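Local coordinates for protein proteolytically activated form of PPO4 Tyrosinase (Agaricus bisporus var. bisporus H97, PDB 4OUA) that catalyses the o-hydroxylation of monophenols and the oxidation of the resulting o-diphenols to o-quinones at a two-copper site, the initial step of melanin synthesis, at residues A[34-39]-A[162-167]; A[133-138]-A[214-219]; A[189-194]-A[275-280]. All coordinates share one frame; numbering follows the deposited sequence.

Interaction 1. Residues A[34-39]-A[162-167]; sequences ALQAIQ and RNPILR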
# COMPACT_ATOMS: atom_id res chain seq x y z
N ALA A 34 10.64 -9.45 9.18
CA ALA A 34 11.04 -8.10 8.78
C ALA A 34 10.01 -7.07 9.22
O ALA A 34 10.37 -5.95 9.60
CB ALA A 34 11.24 -8.04 7.28
N LEU A 35 8.74 -7.44 9.17
CA LEU A 35 7.67 -6.53 9.57
C LEU A 35 7.71 -6.27 11.07
O LEU A 35 7.50 -5.15 11.52
CB LEU A 35 6.31 -7.10 9.16
CG LEU A 35 5.09 -6.23 9.46
CD1 LEU A 35 5.25 -4.85 8.84
CD2 LEU A 35 3.83 -6.90 8.96
N GLN A 36 7.98 -7.32 11.84
CA GLN A 36 8.14 -7.17 13.28
C GLN A 36 9.39 -6.36 13.58
O GLN A 36 9.43 -5.59 14.54
CB GLN A 36 8.22 -8.55 13.96
CG GLN A 36 8.32 -8.50 15.47
CD GLN A 36 7.02 -8.09 16.13
OE1 GLN A 36 5.98 -8.73 15.94
NE2 GLN A 36 7.07 -7.03 16.92
N ALA A 37 10.41 -6.52 12.74
CA ALA A 37 11.68 -5.84 12.93
C ALA A 37 11.54 -4.32 12.79
O ALA A 37 12.10 -3.56 13.59
CB ALA A 37 12.71 -6.37 11.95
N ILE A 38 10.81 -3.88 11.78
CA ILE A 38 10.64 -2.46 11.52
C ILE A 38 9.59 -1.84 12.44
O ILE A 38 9.57 -0.63 12.66
CB ILE A 38 10.26 -2.19 10.05
CG1 ILE A 38 8.91 -2.83 9.72
CG2 ILE A 38 11.34 -2.71 9.11
CD1 ILE A 38 8.45 -2.57 8.30
N GLN A 39 8.71 -2.68 12.98
CA GLN A 39 7.72 -2.22 13.95
C GLN A 39 8.37 -2.00 15.31
O GLN A 39 7.91 -1.18 16.10
CB GLN A 39 6.56 -3.22 14.07
CG GLN A 39 5.63 -3.25 12.88
CD GLN A 39 4.44 -4.17 13.10
OE1 GLN A 39 4.35 -4.86 14.12
NE2 GLN A 39 3.50 -4.17 12.15
N ARG A 162 3.88 -14.26 17.29
CA ARG A 162 2.73 -13.37 17.22
C ARG A 162 2.68 -12.66 15.87
O ARG A 162 3.71 -12.34 15.28
CB ARG A 162 2.77 -12.34 18.36
CG ARG A 162 3.96 -11.39 18.34
CD ARG A 162 3.96 -10.54 19.61
NE ARG A 162 4.95 -9.47 19.57
CZ ARG A 162 6.26 -9.66 19.74
NH1 ARG A 162 6.73 -10.88 19.94
NH2 ARG A 162 7.09 -8.63 19.69
N ASN A 163 1.46 -12.44 15.38
CA ASN A 163 1.25 -11.88 14.05
C ASN A 163 1.35 -10.36 14.03
O ASN A 163 0.52 -9.67 14.61
CB ASN A 163 -0.12 -12.31 13.53
CG ASN A 163 -0.27 -12.10 12.03
OD1 ASN A 163 0.54 -11.42 11.41
ND2 ASN A 163 -1.31 -12.69 11.45
N PRO A 164 2.39 -9.84 13.35
CA PRO A 164 2.59 -8.39 13.23
C PRO A 164 1.71 -7.77 12.16
O PRO A 164 1.67 -6.54 12.03
CB PRO A 164 4.07 -8.29 12.85
CG PRO A 164 4.33 -9.54 12.08
CD PRO A 164 3.47 -10.61 12.71
N ILE A 165 1.00 -8.60 11.41
CA ILE A 165 0.15 -8.13 10.32
C ILE A 165 -1.19 -7.60 10.82
O ILE A 165 -1.79 -6.73 10.20
CB ILE A 165 -0.10 -9.25 9.28
CG1 ILE A 165 1.22 -9.74 8.70
CG2 ILE A 165 -1.02 -8.76 8.18
CD1 ILE A 165 1.06 -10.80 7.63
N LEU A 166 -1.64 -8.12 11.96
CA LEU A 166 -2.93 -7.72 12.52
C LEU A 166 -2.96 -6.25 12.93
O LEU A 166 -3.90 -5.52 12.62
CB LEU A 166 -3.29 -8.60 13.72
CG LEU A 166 -3.61 -10.06 13.43
CD1 LEU A 166 -4.15 -10.75 14.67
CD2 LEU A 166 -4.59 -10.19 12.28
N ARG A 167 -1.92 -5.81 13.64
CA ARG A 167 -1.92 -4.47 14.21
C ARG A 167 -0.51 -3.97 14.50
O ARG A 167 0.41 -4.76 14.69
CB ARG A 167 -2.74 -4.45 15.49
CG ARG A 167 -2.17 -5.33 16.59
CD ARG A 167 -3.11 -5.48 17.77
NE ARG A 167 -4.36 -6.14 17.39
CZ ARG A 167 -4.53 -7.46 17.40
NH1 ARG A 167 -3.54 -8.27 17.74
NH2 ARG A 167 -5.70 -7.98 17.05
O HOH W 1 6.22 -11.58 15.08
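The last turns of helix 25-39 set L35, Q36 and Q39 against P164, just beyond strand 158-162. Q39, its chain extended past CG, makes the one direct hydrogen bond: NE2 donates to P164 O at 3.0 Å, standing 24° out of the carbonyl plane. The same amide lays OE1 on P164 CB at 3.7 Å. L35 carries CG anti to the backbone N (chi1 -177°) and 4.1 Å from P164 CB, while its CD2 methyl meets I165 CG1 at 3.9 Å. On the loop side an Asx turn bends the chain around P164: N163 OD1 accepts from I165 N (2.9 Å), with the donor 46° above the amide carbonyl plane, and N163 ND2 is held in turn by E142 O and L146 O. L35 also packs on Y97 of helix 86-109, which carries the copper ligand H90. Toward the surface, Q36 OE1 sits 3.6 Å above the guanidinium plane of R162, offset toward its rim. Q36 NE2 and R162 NH2 are both donors and do not bond; NE2 goes to D40 OD2 instead. A water donates to Q36 OE1 (3.0 Å) and to R162 O, bridging the helix to the end of strand 158-162.

Interaction 2. Residues A[133-138]-A[214-219]; sequences TGFALV and STREKT
F135 and R216 lie side by side and point the same way, ring and guanidinium planes only 10° apart. R216 NH2 comes obliquely to F135 CD1 at 3.5 Å. The R216 chain takes CG anti to the backbone N (chi1 170°) and bends at chi3. It runs past the G134 carbonyl, whose O is 3.5 Å from both R216 CG and R216 NE and lies near the guanidinium plane at its edge. F135 O also lies in that plane, 3.6 Å from R216 NH2, yet no hydrogen bond crosses between the segments. The guanidinium finds its acceptor elsewhere, NH1 donating to I379 O near the C-terminus, while F135 has a cation-pi partner in R376. An alanine in place of R216 would probably leave I379 O without this donor and the ring of F135 without its flat neighbour, weakening the hold on the C-terminal segment. The CA atoms of G134 and R216 are 4.3 Å apart. G134 CA faces T219 OG1, where a side chain would have little space. Beyond it T215 turns its CG2 methyl to T133 O (3.5 Å), and L137 crosses T215 at about a right angle, CD2 to OG1 3.6 Å. The T215 hydroxyl is bonded to E211 O. T219 OG1 donates to T215 O at 2.8 Å, reaching it from the opposite face of the carbonyl plane to T219 N. The loop between helices 116-125 and 141-144 is thus laid along helix 201-224, with T133 and T219 both touching copper-bearing helices: T133 meets I253 and T219 meets V249 of helix 246-258, and on helix 277-295 they reach N284 and H288.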
# COMPACT_ATOMS: atom_id res chain seq x y z
N THR A 133 -8.81 -7.43 -3.42
CA THR A 133 -10.11 -7.17 -2.82
C THR A 133 -11.26 -7.36 -3.80
O THR A 133 -12.39 -7.65 -3.39
CB THR A 133 -10.17 -5.74 -2.25
OG1 THR A 133 -10.06 -4.79 -3.32
CG2 THR A 133 -9.04 -5.51 -1.26
N GLY A 134 -10.98 -7.20 -5.09
CA GLY A 134 -12.00 -7.31 -6.12
C GLY A 134 -12.38 -8.74 -6.44
O GLY A 134 -13.45 -9.00 -7.00
N PHE A 135 -11.51 -9.69 -6.10
CA PHE A 135 -11.76 -11.10 -6.37
C PHE A 135 -11.95 -11.89 -5.09
O PHE A 135 -12.71 -12.87 -5.05
CB PHE A 135 -10.62 -11.70 -7.20
CG PHE A 135 -10.80 -13.16 -7.49
CD1 PHE A 135 -11.53 -13.58 -8.58
CD2 PHE A 135 -10.23 -14.12 -6.66
CE1 PHE A 135 -11.69 -14.93 -8.85
CE2 PHE A 135 -10.39 -15.46 -6.92
CZ PHE A 135 -11.12 -15.87 -8.02
N ALA A 136 -11.26 -11.48 -4.03
CA ALA A 136 -11.37 -12.15 -2.74
C ALA A 136 -11.31 -11.13 -1.61
O ALA A 136 -10.26 -10.92 -1.00
CB ALA A 136 -10.28 -13.19 -2.58
N LEU A 137 -12.45 -10.50 -1.33
CA LEU A 137 -12.52 -9.44 -0.33
C LEU A 137 -12.14 -9.96 1.06
O LEU A 137 -11.40 -9.30 1.79
CB LEU A 137 -13.92 -8.83 -0.30
CG LEU A 137 -14.10 -7.59 0.58
CD1 LEU A 137 -13.04 -6.54 0.28
CD2 LEU A 137 -15.49 -7.01 0.40
N VAL A 138 -12.63 -11.14 1.41
CA VAL A 138 -12.27 -11.75 2.68
C VAL A 138 -10.87 -12.34 2.58
O VAL A 138 -10.66 -13.36 1.92
CB VAL A 138 -13.26 -12.86 3.09
CG1 VAL A 138 -12.89 -13.42 4.45
CG2 VAL A 138 -14.68 -12.31 3.11
N SER A 214 -20.53 -6.54 -4.42
CA SER A 214 -20.56 -5.16 -4.89
C SER A 214 -19.15 -4.64 -5.17
O SER A 214 -18.94 -3.82 -6.07
CB SER A 214 -21.26 -4.26 -3.87
OG SER A 214 -20.50 -4.15 -2.68
N THR A 215 -18.18 -5.11 -4.39
CA THR A 215 -16.80 -4.68 -4.54
C THR A 215 -16.21 -5.14 -5.87
O THR A 215 -15.46 -4.41 -6.51
CB THR A 215 -15.92 -5.20 -3.39
OG1 THR A 215 -16.31 -4.57 -2.16
CG2 THR A 215 -14.45 -4.88 -3.65
N ARG A 216 -16.54 -6.36 -6.28
CA ARG A 216 -16.07 -6.89 -7.55
C ARG A 216 -16.62 -6.08 -8.72
O ARG A 216 -15.91 -5.81 -9.69
CB ARG A 216 -16.45 -8.37 -7.71
CG ARG A 216 -16.19 -8.91 -9.11
CD ARG A 216 -16.61 -10.36 -9.25
NE ARG A 216 -15.76 -11.26 -8.46
CZ ARG A 216 -15.75 -12.58 -8.60
NH1 ARG A 216 -16.54 -13.16 -9.49
NH2 ARG A 216 -14.95 -13.32 -7.84
N GLU A 217 -17.89 -5.71 -8.62
CA GLU A 217 -18.54 -4.92 -9.66
C GLU A 217 -17.96 -3.51 -9.74
O GLU A 217 -17.76 -2.98 -10.83
CB GLU A 217 -20.05 -4.86 -9.42
CG GLU A 217 -20.75 -6.21 -9.55
CD GLU A 217 -22.24 -6.11 -9.34
OE1 GLU A 217 -22.68 -5.29 -8.50
OE2 GLU A 217 -22.99 -6.84 -10.02
N LYS A 218 -17.70 -2.91 -8.59
CA LYS A 218 -17.09 -1.59 -8.54
C LYS A 218 -15.70 -1.61 -9.18
O LYS A 218 -15.34 -0.71 -9.94
CB LYS A 218 -16.99 -1.08 -7.11
CG LYS A 218 -18.30 -0.62 -6.49
CD LYS A 218 -18.03 0.31 -5.31
CE LYS A 218 -19.30 0.65 -4.55
NZ LYS A 218 -19.80 -0.50 -3.75
N THR A 219 -14.93 -2.65 -8.87
CA THR A 219 -13.58 -2.79 -9.38
C THR A 219 -13.57 -3.01 -10.89
O THR A 219 -12.74 -2.46 -11.60
CB THR A 219 -12.83 -3.95 -8.70
OG1 THR A 219 -12.84 -3.76 -7.28
CG2 THR A 219 -11.39 -4.01 -9.19

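Interaction 3. Residues A[189-194]-A[275-280]; sequences TVRNPD and DPIFWL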
# COMPACT_ATOMS: atom_id res chain seq x y z
N THR A 189 -3.19 -0.09 16.82
CA THR A 189 -4.14 0.15 15.74
C THR A 189 -5.34 -0.80 15.86
O THR A 189 -5.20 -1.94 16.30
CB THR A 189 -3.48 -0.01 14.37
OG1 THR A 189 -2.92 -1.32 14.24
CG2 THR A 189 -2.37 1.02 14.19
N VAL A 190 -6.51 -0.32 15.47
CA VAL A 190 -7.74 -1.10 15.64
C VAL A 190 -8.58 -1.18 14.38
O VAL A 190 -8.74 -0.19 13.66
CB VAL A 190 -8.60 -0.53 16.78
CG1 VAL A 190 -9.99 -1.12 16.73
CG2 VAL A 190 -7.94 -0.81 18.12
N ARG A 191 -9.12 -2.37 14.11
CA ARG A 191 -9.96 -2.59 12.94
C ARG A 191 -11.42 -2.82 13.34
O ARG A 191 -11.72 -3.68 14.17
CB ARG A 191 -9.46 -3.79 12.14
CG ARG A 191 -8.07 -3.61 11.55
CD ARG A 191 -7.58 -4.89 10.90
NE ARG A 191 -6.18 -4.79 10.49
CZ ARG A 191 -5.45 -5.81 10.05
NH1 ARG A 191 -5.98 -7.02 9.98
NH2 ARG A 191 -4.19 -5.61 9.70
N ASN A 192 -12.32 -2.05 12.74
CA ASN A 192 -13.76 -2.22 12.94
C ASN A 192 -14.15 -2.18 14.42
O ASN A 192 -14.72 -3.14 14.94
CB ASN A 192 -14.21 -3.55 12.32
CG ASN A 192 -15.71 -3.61 12.08
OD1 ASN A 192 -16.33 -2.61 11.73
ND2 ASN A 192 -16.29 -4.79 12.26
N PRO A 193 -13.85 -1.06 15.09
CA PRO A 193 -14.08 -0.93 16.54
C PRO A 193 -15.56 -0.81 16.91
O PRO A 193 -16.36 -0.31 16.12
CB PRO A 193 -13.33 0.36 16.89
CG PRO A 193 -13.36 1.16 15.64
CD PRO A 193 -13.26 0.16 14.52
N ASP A 194 -15.90 -1.27 18.11
CA ASP A 194 -17.26 -1.17 18.62
C ASP A 194 -17.49 0.16 19.33
O ASP A 194 -16.65 1.07 19.25
CB ASP A 194 -17.57 -2.32 19.58
CG ASP A 194 -17.84 -3.63 18.86
OD1 ASP A 194 -18.37 -3.59 17.73
OD2 ASP A 194 -17.52 -4.70 19.43
N ASP A 275 -1.93 1.06 10.12
CA ASP A 275 -2.46 -0.30 10.08
C ASP A 275 -1.72 -1.10 9.00
O ASP A 275 -1.74 -0.73 7.83
CB ASP A 275 -3.96 -0.29 9.80
CG ASP A 275 -4.62 -1.63 10.07
OD1 ASP A 275 -4.02 -2.68 9.77
OD2 ASP A 275 -5.76 -1.64 10.60
N PRO A 276 -1.07 -2.20 9.41
CA PRO A 276 -0.25 -3.05 8.53
C PRO A 276 -0.98 -3.50 7.26
O PRO A 276 -0.33 -3.75 6.25
CB PRO A 276 0.07 -4.26 9.42
CG PRO A 276 0.04 -3.71 10.81
CD PRO A 276 -1.05 -2.68 10.81
N ILE A 277 -2.30 -3.60 7.31
CA ILE A 277 -3.06 -4.06 6.16
C ILE A 277 -3.15 -2.96 5.10
O ILE A 277 -3.58 -3.21 3.97
CB ILE A 277 -4.49 -4.50 6.55
CG1 ILE A 277 -5.07 -5.44 5.50
CG2 ILE A 277 -5.38 -3.29 6.77
CD1 ILE A 277 -6.46 -5.94 5.82
N PHE A 278 -2.74 -1.76 5.47
CA PHE A 278 -2.76 -0.61 4.57
C PHE A 278 -1.89 -0.85 3.34
O PHE A 278 -2.20 -0.40 2.24
CB PHE A 278 -2.29 0.65 5.31
CG PHE A 278 -2.06 1.84 4.42
CD1 PHE A 278 -3.08 2.74 4.17
CD2 PHE A 278 -0.82 2.07 3.85
CE1 PHE A 278 -2.87 3.84 3.36
CE2 PHE A 278 -0.60 3.16 3.04
CZ PHE A 278 -1.63 4.05 2.79
N TRP A 279 -0.79 -1.58 3.54
CA TRP A 279 0.19 -1.79 2.48
C TRP A 279 -0.22 -2.90 1.51
O TRP A 279 0.08 -2.83 0.32
CB TRP A 279 1.55 -2.11 3.09
CG TRP A 279 2.00 -1.07 4.07
CD1 TRP A 279 1.95 -1.14 5.43
CD2 TRP A 279 2.55 0.21 3.75
NE1 TRP A 279 2.45 0.01 5.98
CE2 TRP A 279 2.82 0.86 4.97
CE3 TRP A 279 2.84 0.88 2.56
CZ2 TRP A 279 3.37 2.14 5.03
CZ3 TRP A 279 3.39 2.15 2.62
CH2 TRP A 279 3.65 2.77 3.85
N LEU A 280 -0.94 -3.89 2.04
CA LEU A 280 -1.46 -4.96 1.20
C LEU A 280 -2.55 -4.41 0.29
O LEU A 280 -2.72 -4.87 -0.85
CB LEU A 280 -2.00 -6.11 2.05
CG LEU A 280 -0.95 -7.00 2.71
CD1 LEU A 280 -0.25 -6.26 3.84
CD2 LEU A 280 -1.57 -8.29 3.22
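R191 places CG anti to its carbonyl carbon (chi1 -64°) and runs extended from CG to NE, while D275 holds CG anti to its backbone N (chi1 -166°). Guanidinium and carboxylate meet nearly coplanar, their planes 12° apart. The salt bridge is side-on, through NE and NH2. R191 NH2 donates to D275 OD1 at 2.9 Å; R191 NE is shared between the two oxygens, 3.1 Å from D275 OD1 and 3.2 Å from D275 OD2. Every bond of the grip uses a syn lone pair and stays close to the guanidinium plane, which fixes the rotation of both groups. D275 OD1 takes a third donor on its anti side, I277 N at 3.1 Å. This is a capping bond at the turn leading into helix 277-295, closed further by F278 N on D275 O, and one aspartate therefore ties the loop of R191 to the start of a helix of the type 3 copper core. Further along that helix H282 binds copper, and the ring of F278 meets H282 and, edge-to-face, H56. Three donors around OD1 would be expected to steady the negative charge of this buried carboxylate. I277 closes over one face of the guanidinium, CB 3.4 Å from R191 NH2 and CD1 above the plane, offset toward the rim. R191 NH1 is bonded to I143 O of helix 141-144, and NH2 makes a further, weak hydrogen bond to I165 O. Beside the ion pair T189 packs more loosely, its CG2 methyl 4.1 Å from D275 N and its OG1 4.1 Å from P276 CD. The T189 hydroxyl is bonded to Y168 N, and P276 also touches Q39 of helix 25-39.

Interactions 1 and 3 are neighbours, centres about 13 Å apart, and draw on the same long loop between strand 158-162 and helix 201-224. They touch directly, for example where R167 CA lies against T189 OG1. Interaction 2 lies about 18 Å from interaction 3 and about 26 Å from interaction 1, centre to centre, and touches neither. Along the chain interaction 1 closes before interaction 3 opens, while interaction 2 crosses both. Helix 277-295 relates the last two: it begins at interaction 3, and T133 and T219 touch it further on. Interactions 2 and 3 thus set loops against helices that carry copper ligands, while interaction 1 fastens the long loop of interaction 3 to helix 25-39.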